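SAM-dependent methyltransferase (Geobacter sulfurreducens, PDB 5BP7) binds S-adenosyl-L-homocysteine and probably acts as a methyltransferase that uses S-adenosylmethionine as methyl donor. Local coordinates at residues Ala36-His40 against Gly69-Met73; Arg62-Gly67 against Ala118-Ser123; Ile83-Asp89 against Arg110-Gly116. All coordinates share one frame; numbering follows the deposited sequence.

Contact 1 of 3, residues Ala36-His40 against Gly69-Met73; sequences AHRIH and GSGEM. With SAH (S-adenosyl-L-homocysteine), chain D.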
loop_
_atom_site.group_PDB
_atom_site.type_symbol
_atom_site.label_atom_id
_atom_site.label_comp_id
_atom_site.label_asym_id
_atom_site.label_seq_id
_atom_site.Cartn_x
_atom_site.Cartn_y
_atom_site.Cartn_z
ATOM N N ALA A 36 14.689 1.924 -1.731
ATOM C CA ALA A 36 14.646 2.628 -3.018
ATOM C C ALA A 36 13.238 2.653 -3.669
ATOM O O ALA A 36 13.108 3.075 -4.806
ATOM C CB ALA A 36 15.674 2.037 -3.970
ATOM N N HIS A 37 12.194 2.221 -2.962
ATOM C CA HIS A 37 10.817 2.226 -3.504
ATOM C C HIS A 37 10.089 3.543 -3.212
ATOM O O HIS A 37 9.958 3.931 -2.067
ATOM C CB HIS A 37 9.971 1.105 -2.884
ATOM C CG HIS A 37 10.239 -0.264 -3.441
ATOM N ND1 HIS A 37 11.482 -0.867 -3.389
ATOM C CD2 HIS A 37 9.404 -1.174 -3.990
ATOM C CE1 HIS A 37 11.403 -2.077 -3.920
ATOM N NE2 HIS A 37 10.154 -2.287 -4.286
ATOM N N ARG A 38 9.594 4.201 -4.243
ATOM C CA ARG A 38 8.624 5.269 -4.042
ATOM C C ARG A 38 7.261 4.709 -3.645
ATOM O O ARG A 38 6.564 5.293 -2.834
ATOM C CB ARG A 38 8.462 6.116 -5.300
ATOM C CG ARG A 38 9.648 7.015 -5.563
ATOM C CD ARG A 38 9.468 7.718 -6.895
ATOM N NE ARG A 38 10.556 8.660 -7.107
ATOM C CZ ARG A 38 10.821 9.274 -8.251
ATOM N NH1 ARG A 38 10.091 9.057 -9.346
ATOM N NH2 ARG A 38 11.822 10.126 -8.305
ATOM N N ILE A 39 6.882 3.598 -4.275
ATOM C CA ILE A 39 5.582 2.975 -4.086
ATOM C C ILE A 39 5.850 1.598 -3.509
ATOM O O ILE A 39 6.520 0.775 -4.131
ATOM C CB ILE A 39 4.789 2.864 -5.426
ATOM C CG1 ILE A 39 4.532 4.262 -6.011
ATOM C CG2 ILE A 39 3.456 2.153 -5.203
ATOM C CD1 ILE A 39 4.070 4.267 -7.463
ATOM N N HIS A 40 5.291 1.340 -2.335
ATOM C CA HIS A 40 5.492 0.066 -1.629
ATOM C C HIS A 40 4.330 -0.904 -1.871
ATOM O O HIS A 40 3.745 -1.460 -0.940
ATOM C CB HIS A 40 5.665 0.347 -0.138
ATOM C CG HIS A 40 6.796 1.262 0.168
ATOM N ND1 HIS A 40 8.066 0.805 0.432
ATOM C CD2 HIS A 40 6.861 2.610 0.227
ATOM C CE1 HIS A 40 8.865 1.832 0.659
ATOM N NE2 HIS A 40 8.158 2.941 0.541
ATOM N N GLY A 69 3.526 5.027 3.629
ATOM C CA GLY A 69 4.762 4.602 2.967
ATOM C C GLY A 69 5.747 5.739 2.836
ATOM O O GLY A 69 6.002 6.453 3.819
ATOM N N SER A 70 6.280 5.913 1.625
ATOM C CA SER A 70 7.162 7.013 1.300
ATOM C C SER A 70 6.380 8.182 0.691
ATOM O O SER A 70 6.942 9.030 0.001
ATOM C CB SER A 70 8.284 6.540 0.385
ATOM O OG SER A 70 9.081 5.560 1.052
ATOM N N GLY A 71 5.070 8.226 0.943
ATOM C CA GLY A 71 4.243 9.389 0.629
ATOM C C GLY A 71 3.912 9.646 -0.825
ATOM O O GLY A 71 3.384 10.702 -1.146
ATOM N N GLU A 72 4.205 8.704 -1.719
ATOM C CA GLU A 72 4.090 8.982 -3.163
ATOM C C GLU A 72 2.671 9.388 -3.605
ATOM O O GLU A 72 2.503 10.304 -4.422
ATOM C CB GLU A 72 4.551 7.800 -3.988
ATOM C CG GLU A 72 4.764 8.131 -5.471
ATOM C CD GLU A 72 5.948 9.047 -5.755
ATOM O OE1 GLU A 72 6.678 9.460 -4.836
ATOM O OE2 GLU A 72 6.174 9.350 -6.933
HETATM N N MSE A 73 1.672 8.715 -3.053
HETATM C CA MSE A 73 0.277 8.996 -3.380
HETATM C C MSE A 73 -0.083 10.404 -3.015
HETATM O O MSE A 73 -0.578 11.165 -3.856
HETATM C CB MSE A 73 -0.642 8.001 -2.685
HETATM C CG MSE A 73 -2.069 8.082 -3.229
HETATM SE SE MSE A 73 -3.171 6.713 -2.316
HETATM C CE MSE A 73 -3.563 7.745 -0.699
HETATM N N SAH D . 0.328 2.828 0.978
HETATM C CA SAH D . 1.836 2.864 0.874
HETATM C CB SAH D . 2.541 1.819 1.758
HETATM C CG SAH D . 2.098 0.357 1.677
HETATM S SD SAH D . 3.311 -0.723 2.403
HETATM C C SAH D . 2.318 2.736 -0.544
HETATM O O SAH D . 1.538 2.463 -1.461
HETATM O OXT SAH D . 3.512 2.912 -0.826
HETATM C "C5'" SAH D . 2.784 -0.958 4.111
HETATM C "C4'" SAH D . 3.181 0.264 4.937
HETATM O "O4'" SAH D . 2.477 0.276 6.175
HETATM C "C3'" SAH D . 4.671 0.343 5.268
HETATM O "O3'" SAH D . 5.160 1.606 4.811
HETATM C "C2'" SAH D . 4.766 0.238 6.780
HETATM O "O2'" SAH D . 5.760 1.108 7.312
HETATM C "C1'" SAH D . 3.385 0.717 7.173
HETATM N N9 SAH D . 2.792 0.245 8.431
HETATM C C8 SAH D . 2.726 -1.033 8.913
HETATM N N7 SAH D . 2.072 -1.096 10.054
HETATM C C5 SAH D . 1.677 0.214 10.311
HETATM C C6 SAH D . 0.958 0.817 11.365
HETATM N N6 SAH D . 0.487 0.107 12.414
HETATM N N1 SAH D . 0.736 2.157 11.328
HETATM C C2 SAH D . 1.213 2.865 10.287
HETATM N N3 SAH D . 1.912 2.399 9.243
HETATM C C4 SAH D . 2.115 1.046 9.311
HETATM O O HOH W 1 4.723 5.434 -0.799
#
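The loop Ala36-His40 passes the glycine-rich turn Gly69-Met73 with the CA atoms of Arg38 and Ser70 5.8 Å apart, and no direct backbone hydrogen bond joins the two. Side chains and a water make the link. His40 NE2 donates to Ser70 OG at 2.8 Å, almost straight (174°), and the hydroxyl lies in the plane of the imidazole. Glu34 holds ND1 on the other side of the ring, so the rotation of the ring is fixed from two sides. CB of His37 sits over one face of the ring, near its rim. Ser70 OG has a further partner in Gln97. The turn belongs to the glycine-rich motif that follows the first strand of a Rossmann-like methyltransferase, and Gly71 is the N-cap of helix 72-81. The His40 backbone N binds OXT of S-adenosyl-L-homocysteine at 2.8 Å. A water lies within hydrogen-bonding distance of Arg38 O (2.7 Å) and of OXT, and weakly accepts from Ser70 N. Glu72 reaches across to Arg38. Its CG stands anti to the backbone N (chi1 -167°) and the chain then bends at chi2, which sets the carboxylate against CB to CD of Arg38, the two side chains crossing at a slant, with Glu72 OE2 3.7 Å from Arg38 CD. The two charged groups attract only at a distance, and Glu72 OE2 makes its salt bridge with Arg101. Ile39 CG1 packs on Glu72 CG at 3.9 Å.

Contact 2 of 3, residues Arg62-Gly67 against Ala118-Ser123; sequences RVLDLG and ASGYVS. With SAH (S-adenosyl-L-homocysteine), chain D.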
loop_
_atom_site.group_PDB
_atom_site.type_symbol
_atom_site.label_atom_id
_atom_site.label_comp_id
_atom_site.label_asym_id
_atom_site.label_seq_id
_atom_site.Cartn_x
_atom_site.Cartn_y
_atom_site.Cartn_z
ATOM N N ARG A 62 -9.317 17.035 1.168
ATOM C CA ARG A 62 -8.427 16.506 2.180
ATOM C C ARG A 62 -8.322 14.975 2.028
ATOM O O ARG A 62 -9.346 14.269 1.989
ATOM C CB ARG A 62 -8.925 16.876 3.594
ATOM C CG ARG A 62 -8.103 16.220 4.696
ATOM C CD ARG A 62 -8.396 16.687 6.100
ATOM N NE ARG A 62 -8.008 15.708 7.113
ATOM C CZ ARG A 62 -6.768 15.485 7.559
ATOM N NH1 ARG A 62 -5.694 16.147 7.090
ATOM N NH2 ARG A 62 -6.592 14.569 8.501
ATOM N N VAL A 63 -7.093 14.476 2.005
ATOM C CA VAL A 63 -6.830 13.044 1.944
ATOM C C VAL A 63 -6.095 12.564 3.211
ATOM O O VAL A 63 -5.017 13.069 3.534
ATOM C CB VAL A 63 -5.954 12.677 0.700
ATOM C CG1 VAL A 63 -5.703 11.165 0.631
ATOM C CG2 VAL A 63 -6.602 13.149 -0.589
ATOM N N LEU A 64 -6.681 11.613 3.932
ATOM C CA LEU A 64 -6.010 10.924 5.031
ATOM C C LEU A 64 -5.527 9.586 4.510
ATOM O O LEU A 64 -6.317 8.805 3.941
ATOM C CB LEU A 64 -6.953 10.677 6.233
ATOM C CG LEU A 64 -6.400 9.833 7.404
ATOM C CD1 LEU A 64 -5.297 10.574 8.110
ATOM C CD2 LEU A 64 -7.498 9.485 8.402
ATOM N N ASP A 65 -4.253 9.300 4.739
ATOM C CA ASP A 65 -3.628 8.059 4.259
ATOM C C ASP A 65 -2.969 7.328 5.424
ATOM O O ASP A 65 -1.988 7.800 5.974
ATOM C CB ASP A 65 -2.606 8.382 3.156
ATOM C CG ASP A 65 -2.105 7.139 2.410
ATOM O OD1 ASP A 65 -2.742 6.046 2.495
ATOM O OD2 ASP A 65 -1.061 7.245 1.704
ATOM N N LEU A 66 -3.536 6.187 5.817
ATOM C CA LEU A 66 -2.981 5.365 6.889
ATOM C C LEU A 66 -2.063 4.297 6.315
ATOM O O LEU A 66 -2.476 3.496 5.454
ATOM C CB LEU A 66 -4.091 4.698 7.698
ATOM C CG LEU A 66 -5.149 5.612 8.327
ATOM C CD1 LEU A 66 -6.016 4.805 9.268
ATOM C CD2 LEU A 66 -4.526 6.779 9.072
ATOM N N GLY A 67 -0.831 4.275 6.810
ATOM C CA GLY A 67 0.226 3.447 6.235
ATOM C C GLY A 67 0.669 4.043 4.912
ATOM O O GLY A 67 0.675 3.352 3.881
ATOM N N ALA A 118 -0.651 3.776 13.046
ATOM C CA ALA A 118 -1.971 4.238 12.599
ATOM C C ALA A 118 -3.131 3.432 13.216
ATOM O O ALA A 118 -4.290 3.680 12.868
ATOM C CB ALA A 118 -2.033 4.204 11.077
ATOM N N SER A 119 -2.818 2.436 14.052
ATOM C CA SER A 119 -3.829 1.590 14.678
ATOM C C SER A 119 -4.754 2.431 15.506
ATOM O O SER A 119 -4.304 3.194 16.330
ATOM C CB SER A 119 -3.184 0.538 15.580
ATOM O OG SER A 119 -2.450 -0.373 14.782
ATOM N N GLY A 120 -6.041 2.345 15.211
ATOM C CA GLY A 120 -7.059 3.151 15.896
ATOM C C GLY A 120 -7.041 4.639 15.604
ATOM O O GLY A 120 -7.631 5.409 16.343
ATOM N N TYR A 121 -6.349 5.053 14.549
ATOM C CA TYR A 121 -6.209 6.456 14.250
ATOM C C TYR A 121 -7.516 6.957 13.653
ATOM O O TYR A 121 -7.941 6.492 12.608
ATOM C CB TYR A 121 -5.041 6.724 13.284
ATOM C CG TYR A 121 -4.699 8.203 13.130
ATOM C CD1 TYR A 121 -5.394 9.019 12.215
ATOM C CD2 TYR A 121 -3.659 8.791 13.883
ATOM C CE1 TYR A 121 -5.084 10.371 12.076
ATOM C CE2 TYR A 121 -3.326 10.149 13.742
ATOM C CZ TYR A 121 -4.052 10.937 12.849
ATOM O OH TYR A 121 -3.716 12.271 12.695
ATOM N N VAL A 122 -8.105 7.947 14.307
ATOM C CA VAL A 122 -9.269 8.660 13.804
ATOM C C VAL A 122 -8.929 10.163 13.759
ATOM O O VAL A 122 -8.487 10.733 14.743
ATOM C CB VAL A 122 -10.491 8.463 14.709
ATOM C CG1 VAL A 122 -11.703 9.227 14.167
ATOM C CG2 VAL A 122 -10.801 6.992 14.825
ATOM N N SER A 123 -9.123 10.784 12.600
ATOM C CA SER A 123 -8.842 12.199 12.444
ATOM C C SER A 123 -10.062 12.990 12.915
ATOM O O SER A 123 -11.189 12.673 12.561
ATOM C CB SER A 123 -8.543 12.513 10.988
ATOM O OG SER A 123 -8.053 13.826 10.883
HETATM N N SAH D . 0.328 2.828 0.978
HETATM C CA SAH D . 1.836 2.864 0.874
HETATM C CB SAH D . 2.541 1.819 1.758
HETATM C CG SAH D . 2.098 0.357 1.677
HETATM S SD SAH D . 3.311 -0.723 2.403
HETATM C C SAH D . 2.318 2.736 -0.544
HETATM O O SAH D . 1.538 2.463 -1.461
HETATM O OXT SAH D . 3.512 2.912 -0.826
HETATM C "C5'" SAH D . 2.784 -0.958 4.111
HETATM C "C4'" SAH D . 3.181 0.264 4.937
HETATM O "O4'" SAH D . 2.477 0.276 6.175
HETATM C "C3'" SAH D . 4.671 0.343 5.268
HETATM O "O3'" SAH D . 5.160 1.606 4.811
HETATM C "C2'" SAH D . 4.766 0.238 6.780
HETATM O "O2'" SAH D . 5.760 1.108 7.312
HETATM C "C1'" SAH D . 3.385 0.717 7.173
HETATM N N9 SAH D . 2.792 0.245 8.431
HETATM C C8 SAH D . 2.726 -1.033 8.913
HETATM N N7 SAH D . 2.072 -1.096 10.054
HETATM C C5 SAH D . 1.677 0.214 10.311
HETATM C C6 SAH D . 0.958 0.817 11.365
HETATM N N6 SAH D . 0.487 0.107 12.414
HETATM N N1 SAH D . 0.736 2.157 11.328
HETATM C C2 SAH D . 1.213 2.865 10.287
HETATM N N3 SAH D . 1.912 2.399 9.243
HETATM C C4 SAH D . 2.115 1.046 9.311
#
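Tyr121 and Leu64 meet because both point CG anti to their backbone N (chi1 -170° and 174°), which brings the ring and the branched end together between strand 62-66 and the loop Ala118-Ser123. Leu66 turns the other way, with CG beside its backbone N, and reaches the same ring further along. The ring takes the two leucines on neighbouring atoms. Leu64 CD1 lies 4.0 Å from CE1 of Tyr121, and Leu66 CD2 lies 4.0 Å from CD1 of Tyr121. Both methyls come in obliquely. Ile88 of the adjacent strand also packs on Tyr121. Leu66 CB meets Ala118 CB at 4.0 Å, and Leu64 CD2 touches CB of Ser123.

At the far end the extended side chain of Arg62 brings NH2 to Ser123 OG, 2.9 Å away. This bond is weak, with an angle of 130° at the hydrogen, although the oxygen lies at the edge of the guanidinium. Both residues have a stronger partner in Asp125 O, which takes bonds from Arg62 NE and Ser123 OG.

The loop follows strand 111-115 and starts with a type II beta turn. Tyr121 N closes the turn on Ala118 O at 3.0 Å, and Gly120 has the positive phi of its third position. In this Rossmann-like fold both segments reach the bound S-adenosyl-L-homocysteine. Ala118 N donates to N1 of the adenine at 2.7 Å. Gly67 O, just past the strand, accepts from the amino group of the ligand at 3.0 Å. The contact is thus apolar in its middle and polar at its two ends. A backbone N-H directed at N1 fits an adenine unprotonated there, which is consistent with recognition of the neutral base.

Contact 3 of 3, residues Ile83-Asp89 against Arg110-Gly116; sequences IIGTGID and RVTFIHG. With SAH (S-adenosyl-L-homocysteine), chain D.
Ile83 O receives NE of Arg110 at 3.2 Å, with the donor well above the carbonyl plane. Arg110 is bent at chi3 (85°), which folds the guanidinium back to this oxygen, while its NH2 bonds to Gly82 O. Ile83 CD1 packs on Val111 CG1. Next, Ile84 lays CG2 over one face of the guanidinium, 3.6 Å from NH2. Parallel pairing begins at Gly85, whose N donates to Arg110 O and whose O accepts from Thr112 N. Thr86 points to the face that carries Ile88 and Ile114, and sets CG2 against CD1 of Ile114 at 3.8 Å. Gly87 continues the pairing with Thr112 O and Ile114 N. Its missing side chain leaves room for the Phe113 ring, with CD1 4.0 Å from Gly87 CA. Ile88 lies side by side with Ile114, and its CG2 reaches Gly116 O. Asp89 ends the strand. Its N bonds to Ile114 O, and its O accepts from Gly116 N at 2.9 Å. Its carboxylate takes both ribose hydroxyls of S-adenosyl-L-homocysteine, O2' on OD1 (2.7 Å) and O3' on OD2 (2.9 Å). This acidic residue at the end of the second strand is a hallmark of Rossmann-like methyltransferases. Strand 62-66 pairs with the other edge of strand 84-89. Helix 92-104 makes the beta-alpha-beta crossover and, with helix 72-81, covers the face that carries Val111 and Phe113.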
loop_
_atom_site.group_PDB
_atom_site.type_symbol
_atom_site.label_atom_id
_atom_site.label_comp_id
_atom_site.label_asym_id
_atom_site.label_seq_id
_atom_site.Cartn_x
_atom_site.Cartn_y
_atom_site.Cartn_z
ATOM N N ILE A 83 -4.633 18.519 -3.885
ATOM C CA ILE A 83 -5.177 17.998 -2.621
ATOM C C ILE A 83 -4.293 18.445 -1.471
ATOM O O ILE A 83 -3.168 18.890 -1.666
ATOM C CB ILE A 83 -5.366 16.452 -2.602
ATOM C CG1 ILE A 83 -4.042 15.679 -2.764
ATOM C CG2 ILE A 83 -6.374 16.046 -3.661
ATOM C CD1 ILE A 83 -3.404 15.233 -1.470
ATOM N N ILE A 84 -4.848 18.349 -0.271
ATOM C CA ILE A 84 -4.083 18.524 0.961
ATOM C C ILE A 84 -4.257 17.227 1.741
ATOM O O ILE A 84 -5.176 16.456 1.454
ATOM C CB ILE A 84 -4.556 19.750 1.813
ATOM C CG1 ILE A 84 -6.031 19.633 2.223
ATOM C CG2 ILE A 84 -4.318 21.042 1.055
ATOM C CD1 ILE A 84 -6.512 20.670 3.227
ATOM N N GLY A 85 -3.442 17.022 2.764
ATOM C CA GLY A 85 -3.656 15.893 3.631
ATOM C C GLY A 85 -2.521 15.465 4.525
ATOM O O GLY A 85 -1.491 16.149 4.650
ATOM N N THR A 86 -2.734 14.282 5.113
ATOM C CA THR A 86 -1.899 13.726 6.168
ATOM C C THR A 86 -1.644 12.257 5.898
ATOM O O THR A 86 -2.588 11.494 5.674
ATOM C CB THR A 86 -2.605 13.842 7.531
ATOM O OG1 THR A 86 -2.963 15.208 7.748
ATOM C CG2 THR A 86 -1.688 13.392 8.657
ATOM N N GLY A 87 -0.384 11.870 5.962
ATOM C CA GLY A 87 0.015 10.479 5.850
ATOM C C GLY A 87 0.665 9.992 7.139
ATOM O O GLY A 87 1.584 10.631 7.636
ATOM N N ILE A 88 0.200 8.860 7.678
ATOM C CA ILE A 88 0.780 8.290 8.892
ATOM C C ILE A 88 1.439 6.986 8.541
ATOM O O ILE A 88 0.810 6.109 7.936
ATOM C CB ILE A 88 -0.255 8.067 9.996
ATOM C CG1 ILE A 88 -0.803 9.424 10.434
ATOM C CG2 ILE A 88 0.374 7.404 11.222
ATOM C CD1 ILE A 88 -2.301 9.464 10.446
ATOM N N ASP A 89 2.695 6.853 8.965
ATOM C CA ASP A 89 3.468 5.655 8.690
ATOM C C ASP A 89 4.447 5.314 9.807
ATOM O O ASP A 89 5.082 6.184 10.376
ATOM C CB ASP A 89 4.200 5.750 7.356
ATOM C CG ASP A 89 4.574 4.370 6.813
ATOM O OD1 ASP A 89 5.639 3.823 7.197
ATOM O OD2 ASP A 89 3.786 3.813 6.003
ATOM N N ARG A 110 1.308 21.498 1.553
ATOM C CA ARG A 110 0.014 20.878 1.278
ATOM C C ARG A 110 -0.189 19.535 1.965
ATOM O O ARG A 110 -1.307 19.196 2.359
ATOM C CB ARG A 110 -0.161 20.736 -0.234
ATOM C CG ARG A 110 -0.274 22.077 -0.921
ATOM C CD ARG A 110 -0.742 21.923 -2.347
ATOM N NE ARG A 110 -2.208 21.853 -2.376
ATOM C CZ ARG A 110 -3.002 22.897 -2.104
ATOM N NH1 ARG A 110 -2.495 24.089 -1.792
ATOM N NH2 ARG A 110 -4.316 22.755 -2.135
ATOM N N VAL A 111 0.877 18.754 2.094
ATOM C CA VAL A 111 0.773 17.427 2.715
ATOM C C VAL A 111 1.765 17.277 3.872
ATOM O O VAL A 111 2.891 17.733 3.796
ATOM C CB VAL A 111 0.945 16.267 1.701
ATOM C CG1 VAL A 111 -0.217 16.236 0.726
ATOM C CG2 VAL A 111 2.290 16.352 0.961
ATOM N N THR A 112 1.299 16.658 4.945
ATOM C CA THR A 112 2.056 16.469 6.172
ATOM C C THR A 112 2.261 14.984 6.407
ATOM O O THR A 112 1.358 14.183 6.162
ATOM C CB THR A 112 1.280 17.034 7.380
ATOM O OG1 THR A 112 1.102 18.433 7.187
ATOM C CG2 THR A 112 2.029 16.835 8.689
ATOM N N PHE A 113 3.415 14.635 6.963
ATOM C CA PHE A 113 3.730 13.242 7.253
ATOM C C PHE A 113 4.125 13.055 8.707
ATOM O O PHE A 113 4.998 13.752 9.209
ATOM C CB PHE A 113 4.810 12.741 6.305
ATOM C CG PHE A 113 4.376 12.754 4.874
ATOM C CD1 PHE A 113 3.500 11.783 4.395
ATOM C CD2 PHE A 113 4.793 13.761 4.016
ATOM C CE1 PHE A 113 3.057 11.807 3.081
ATOM C CE2 PHE A 113 4.348 13.789 2.697
ATOM C CZ PHE A 113 3.491 12.801 2.225
ATOM N N ILE A 114 3.464 12.115 9.373
ATOM C CA ILE A 114 3.686 11.853 10.778
ATOM C C ILE A 114 4.261 10.462 10.900
ATOM O O ILE A 114 3.697 9.510 10.366
ATOM C CB ILE A 114 2.367 11.909 11.582
ATOM C CG1 ILE A 114 1.785 13.315 11.527
ATOM C CG2 ILE A 114 2.592 11.524 13.051
ATOM C CD1 ILE A 114 0.322 13.352 11.908
ATOM N N HIS A 115 5.337 10.344 11.671
ATOM C CA HIS A 115 5.865 9.044 12.020
ATOM C C HIS A 115 5.081 8.448 13.197
ATOM O O HIS A 115 5.131 8.958 14.304
ATOM C CB HIS A 115 7.331 9.130 12.378
ATOM C CG HIS A 115 7.875 7.845 12.892
ATOM N ND1 HIS A 115 8.567 7.755 14.074
ATOM C CD2 HIS A 115 7.773 6.585 12.417
ATOM C CE1 HIS A 115 8.894 6.498 14.293
ATOM N NE2 HIS A 115 8.425 5.767 13.301
ATOM N N GLY A 116 4.350 7.369 12.953
ATOM C CA GLY A 116 3.492 6.801 13.987
ATOM C C GLY A 116 2.759 5.529 13.608
ATOM O O GLY A 116 2.747 5.106 12.453
HETATM N N SAH D . 0.328 2.828 0.978
HETATM C CA SAH D . 1.836 2.864 0.874
HETATM C CB SAH D . 2.541 1.819 1.758
HETATM C CG SAH D . 2.098 0.357 1.677
HETATM S SD SAH D . 3.311 -0.723 2.403
HETATM C C SAH D . 2.318 2.736 -0.544
HETATM O O SAH D . 1.538 2.463 -1.461
HETATM O OXT SAH D . 3.512 2.912 -0.826
HETATM C "C5'" SAH D . 2.784 -0.958 4.111
HETATM C "C4'" SAH D . 3.181 0.264 4.937
HETATM O "O4'" SAH D . 2.477 0.276 6.175
HETATM C "C3'" SAH D . 4.671 0.343 5.268
HETATM O "O3'" SAH D . 5.160 1.606 4.811
HETATM C "C2'" SAH D . 4.766 0.238 6.780
HETATM O "O2'" SAH D . 5.760 1.108 7.312
HETATM C "C1'" SAH D . 3.385 0.717 7.173
HETATM N N9 SAH D . 2.792 0.245 8.431
HETATM C C8 SAH D . 2.726 -1.033 8.913
HETATM N N7 SAH D . 2.072 -1.096 10.054
HETATM C C5 SAH D . 1.677 0.214 10.311
HETATM C C6 SAH D . 0.958 0.817 11.365
HETATM N N6 SAH D . 0.487 0.107 12.414
HETATM N N1 SAH D . 0.736 2.157 11.328
HETATM C C2 SAH D . 1.213 2.865 10.287
HETATM N N3 SAH D . 1.912 2.399 9.243
HETATM C C4 SAH D . 2.115 1.046 9.311
#

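From the N terminus, the loop 36-40 comes first, and contact 1 closes when the chain reaches 69-73. Strand 62-66 has meanwhile opened contact 2, so the two contacts cross along the chain. Contact 3 opens and closes later, between strands 84-89 and 111-115, and lies wholly within the span of contact 2, which ends at 118-123. Contacts 2 and 3 reach the same sheet, where strands 62-66 and 84-89 are neighbours. Contact 1 joins the N-terminal region to the start of helix 72-81. All three touch the same bound ligand.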